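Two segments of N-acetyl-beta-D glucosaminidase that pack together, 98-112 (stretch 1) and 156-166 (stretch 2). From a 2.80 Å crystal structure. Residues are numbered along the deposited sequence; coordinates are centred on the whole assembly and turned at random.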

# COMPACT_ATOMS: atom_id res chain seq x y z
N GLY A 98 27.95 1.91 -3.38
CA GLY A 98 27.24 0.66 -3.62
C GLY A 98 25.94 0.62 -2.85
O GLY A 98 25.59 1.57 -2.15
N ASN A 99 25.25 -0.50 -2.94
CA ASN A 99 23.86 -0.56 -2.49
C ASN A 99 23.60 -0.16 -1.03
O ASN A 99 22.95 0.85 -0.79
CB ASN A 99 23.23 -1.92 -2.84
CG ASN A 99 22.74 -1.99 -4.29
OD1 ASN A 99 23.18 -1.22 -5.16
ND2 ASN A 99 21.81 -2.90 -4.55
N MET A 100 24.09 -0.92 -0.05
CA MET A 100 23.76 -0.59 1.34
C MET A 100 24.26 0.81 1.73
O MET A 100 23.65 1.48 2.56
CB MET A 100 24.29 -1.62 2.33
CG MET A 100 23.64 -1.51 3.71
SD MET A 100 23.99 -2.87 4.84
CE MET A 100 23.19 -4.24 4.01
N ALA A 101 25.36 1.25 1.13
CA ALA A 101 25.82 2.62 1.32
C ALA A 101 24.68 3.57 0.99
O ALA A 101 24.29 4.39 1.82
CB ALA A 101 27.04 2.91 0.46
N LEU A 102 24.14 3.44 -0.23
CA LEU A 102 22.99 4.23 -0.68
C LEU A 102 21.77 4.07 0.23
O LEU A 102 21.07 5.04 0.51
CB LEU A 102 22.61 3.86 -2.12
CG LEU A 102 23.58 4.31 -3.22
CD1 LEU A 102 23.29 3.60 -4.53
CD2 LEU A 102 23.53 5.82 -3.40
N GLY A 103 21.51 2.84 0.68
CA GLY A 103 20.42 2.60 1.62
C GLY A 103 20.57 3.41 2.90
O GLY A 103 19.62 4.04 3.37
N ALA A 104 21.77 3.40 3.45
CA ALA A 104 22.10 4.18 4.64
C ALA A 104 21.97 5.67 4.37
O ALA A 104 21.51 6.43 5.23
CB ALA A 104 23.51 3.84 5.12
N LEU A 105 22.41 6.08 3.18
CA LEU A 105 22.28 7.46 2.69
C LEU A 105 20.81 7.88 2.66
O LEU A 105 20.46 8.97 3.13
CB LEU A 105 22.90 7.58 1.29
CG LEU A 105 23.48 8.93 0.89
CD1 LEU A 105 24.21 8.80 -0.44
CD2 LEU A 105 22.42 10.02 0.82
N GLY A 106 19.97 7.02 2.10
CA GLY A 106 18.52 7.14 2.20
C GLY A 106 17.83 8.04 1.19
O GLY A 106 16.71 8.50 1.43
N SER A 107 18.49 8.30 0.05
CA SER A 107 17.91 9.13 -0.99
C SER A 107 17.86 8.38 -2.31
O SER A 107 18.89 8.11 -2.92
CB SER A 107 18.73 10.41 -1.17
OG SER A 107 18.37 11.09 -2.37
N SER A 108 16.64 8.06 -2.75
CA SER A 108 16.42 7.43 -4.05
C SER A 108 16.96 8.29 -5.19
O SER A 108 17.42 7.77 -6.20
CB SER A 108 14.93 7.16 -4.26
OG SER A 108 14.18 8.35 -4.15
N THR A 109 16.90 9.61 -5.03
CA THR A 109 17.46 10.52 -6.02
C THR A 109 18.97 10.31 -6.17
O THR A 109 19.49 10.22 -7.28
CB THR A 109 17.18 11.99 -5.67
OG1 THR A 109 15.76 12.18 -5.50
CG2 THR A 109 17.69 12.93 -6.77
N ALA A 110 19.66 10.23 -5.03
CA ALA A 110 21.10 9.95 -5.02
C ALA A 110 21.42 8.65 -5.77
O ALA A 110 22.30 8.63 -6.63
CB ALA A 110 21.62 9.88 -3.58
N ALA A 111 20.70 7.58 -5.45
CA ALA A 111 20.90 6.31 -6.14
C ALA A 111 20.64 6.42 -7.63
O ALA A 111 21.37 5.84 -8.43
CB ALA A 111 20.01 5.24 -5.56
N ARG A 112 19.58 7.15 -8.00
CA ARG A 112 19.22 7.32 -9.41
C ARG A 112 20.39 7.95 -10.13
O ARG A 112 20.83 7.45 -11.16
CB ARG A 112 17.97 8.20 -9.56
CG ARG A 112 17.51 8.42 -11.00
CD ARG A 112 16.70 9.70 -11.14
NE ARG A 112 17.50 10.90 -10.87
CZ ARG A 112 17.01 12.13 -10.71
NH1 ARG A 112 15.70 12.36 -10.81
NH2 ARG A 112 17.83 13.14 -10.46
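Stretch 2 (156-166) ELVARMGLAQV

Stretch 2 is helical throughout, every residue from Glu-156 to Val-166 keeping helical phi/psi, and it meets two helices of stretch 1 at different angles. The axis of helix 99-105 passes it at 10.5 Å with 111° between N-to-C directions, a steep crossing; helix 108-112 comes within 7.8 Å at a signed crossing angle of -32°, so these two run in roughly the same direction. Together the stretches bury 533 Å².

At the start of stretch 1, Asn-99 OD1 lies 3.5 Å from Gln-165 OE1, but both atoms are acceptors and no hydrogen bond joins them. Leu-102 points its CA-to-CB bond toward stretch 2: its CD1 is 3.4 Å from Gln-165 NE2 and its CB 4.1 Å from Met-161 CE. Gly-103 meets stretch 2 through its backbone, with Gly-103 O 4.1 Å from Leu-157 CD2; the CA atoms of Gly-103 and Leu-157 are 7.2 Å apart.

Gly-106, the first residue past the helix, leaves helical phi/psi with a positive phi of 85°, and its O lies 3.5 Å from Arg-160 NH1, at the edge of the guanidinium. Ser-107 caps the next helix, its OG accepting from Ala-110 N at 3.1 Å, while Ser-107 O sits 3.4 Å from Met-161 CE.

From here the backbones close in. The CA atoms of Ser-108 and Met-161 are 5.0 Å apart. Ser-108 and Ala-164, both with CA-to-CB pointing toward the other stretch, bring their CB atoms to 4.0 Å. Ala-111 CB packs against Met-161 CE at 3.1 Å, a tight apolar contact, and Ala-111 O accepts a weak hydrogen bond from Gln-165 NE2 (3.4 Å, 163°). At Arg-112 the CA-CA distance to Ala-164 falls to 4.7 Å, and Arg-112 CA makes a CA-H...O contact with Ala-164 O at 3.5 Å.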

# COMPACT_ATOMS: atom_id res chain seq x y z
N GLU A 156 10.69 -2.37 1.53
CA GLU A 156 10.19 -1.14 0.93
C GLU A 156 11.35 -0.21 0.55
O GLU A 156 11.35 0.38 -0.53
CB GLU A 156 9.22 -0.44 1.87
CG GLU A 156 8.15 0.36 1.15
CD GLU A 156 7.39 -0.48 0.13
OE1 GLU A 156 6.93 -1.58 0.50
OE2 GLU A 156 7.27 -0.03 -1.03
N LEU A 157 12.34 -0.10 1.43
CA LEU A 157 13.55 0.65 1.14
C LEU A 157 14.29 0.06 -0.06
O LEU A 157 14.83 0.80 -0.89
CB LEU A 157 14.47 0.70 2.36
CG LEU A 157 15.86 1.33 2.22
CD1 LEU A 157 15.84 2.69 1.55
CD2 LEU A 157 16.52 1.44 3.58
N VAL A 158 14.31 -1.26 -0.17
CA VAL A 158 14.97 -1.93 -1.29
C VAL A 158 14.23 -1.63 -2.60
O VAL A 158 14.85 -1.44 -3.64
CB VAL A 158 15.09 -3.45 -1.05
CG1 VAL A 158 15.60 -4.17 -2.29
CG2 VAL A 158 16.01 -3.73 0.13
N ALA A 159 12.91 -1.57 -2.54
CA ALA A 159 12.10 -1.24 -3.71
C ALA A 159 12.35 0.19 -4.16
O ALA A 159 12.63 0.46 -5.33
CB ALA A 159 10.62 -1.42 -3.40
N ARG A 160 12.24 1.10 -3.19
CA ARG A 160 12.44 2.53 -3.41
C ARG A 160 13.75 2.79 -4.14
O ARG A 160 13.77 3.47 -5.17
CB ARG A 160 12.44 3.25 -2.06
CG ARG A 160 12.19 4.74 -2.12
CD ARG A 160 12.88 5.46 -0.97
NE ARG A 160 12.64 4.82 0.32
CZ ARG A 160 13.39 4.99 1.41
NH1 ARG A 160 14.45 5.81 1.39
NH2 ARG A 160 13.08 4.34 2.52
N MET A 161 14.84 2.22 -3.62
CA MET A 161 16.17 2.43 -4.17
C MET A 161 16.37 1.65 -5.46
O MET A 161 17.03 2.12 -6.39
CB MET A 161 17.25 2.03 -3.16
CG MET A 161 17.19 2.72 -1.80
SD MET A 161 17.34 4.52 -1.73
CE MET A 161 18.69 4.75 -2.84
N GLY A 162 15.80 0.45 -5.52
CA GLY A 162 15.91 -0.41 -6.70
C GLY A 162 15.33 0.23 -7.95
O GLY A 162 16.04 0.39 -8.95
N LEU A 163 14.05 0.60 -7.89
CA LEU A 163 13.39 1.34 -8.97
C LEU A 163 14.24 2.50 -9.47
O LEU A 163 14.41 2.68 -10.67
CB LEU A 163 12.05 1.93 -8.50
CG LEU A 163 10.75 1.30 -9.02
CD1 LEU A 163 10.47 -0.03 -8.36
CD2 LEU A 163 9.61 2.28 -8.77
N ALA A 164 14.76 3.28 -8.52
CA ALA A 164 15.52 4.48 -8.84
C ALA A 164 16.72 4.18 -9.71
O ALA A 164 17.03 4.94 -10.63
CB ALA A 164 15.95 5.17 -7.56
N GLN A 165 17.40 3.07 -9.42
CA GLN A 165 18.62 2.70 -10.14
C GLN A 165 18.30 2.08 -11.50
O GLN A 165 18.98 2.37 -12.48
CB GLN A 165 19.47 1.74 -9.30
CG GLN A 165 20.15 2.40 -8.11
CD GLN A 165 21.52 1.81 -7.81
OE1 GLN A 165 21.68 0.60 -7.70
NE2 GLN A 165 22.52 2.68 -7.67
N VAL A 166 17.27 1.25 -11.55
CA VAL A 166 16.77 0.72 -12.82
C VAL A 166 16.41 1.87 -13.77
O VAL A 166 16.77 1.85 -14.94
CB VAL A 166 15.53 -0.18 -12.61
CG1 VAL A 166 14.87 -0.51 -13.94
CG2 VAL A 166 15.93 -1.46 -11.88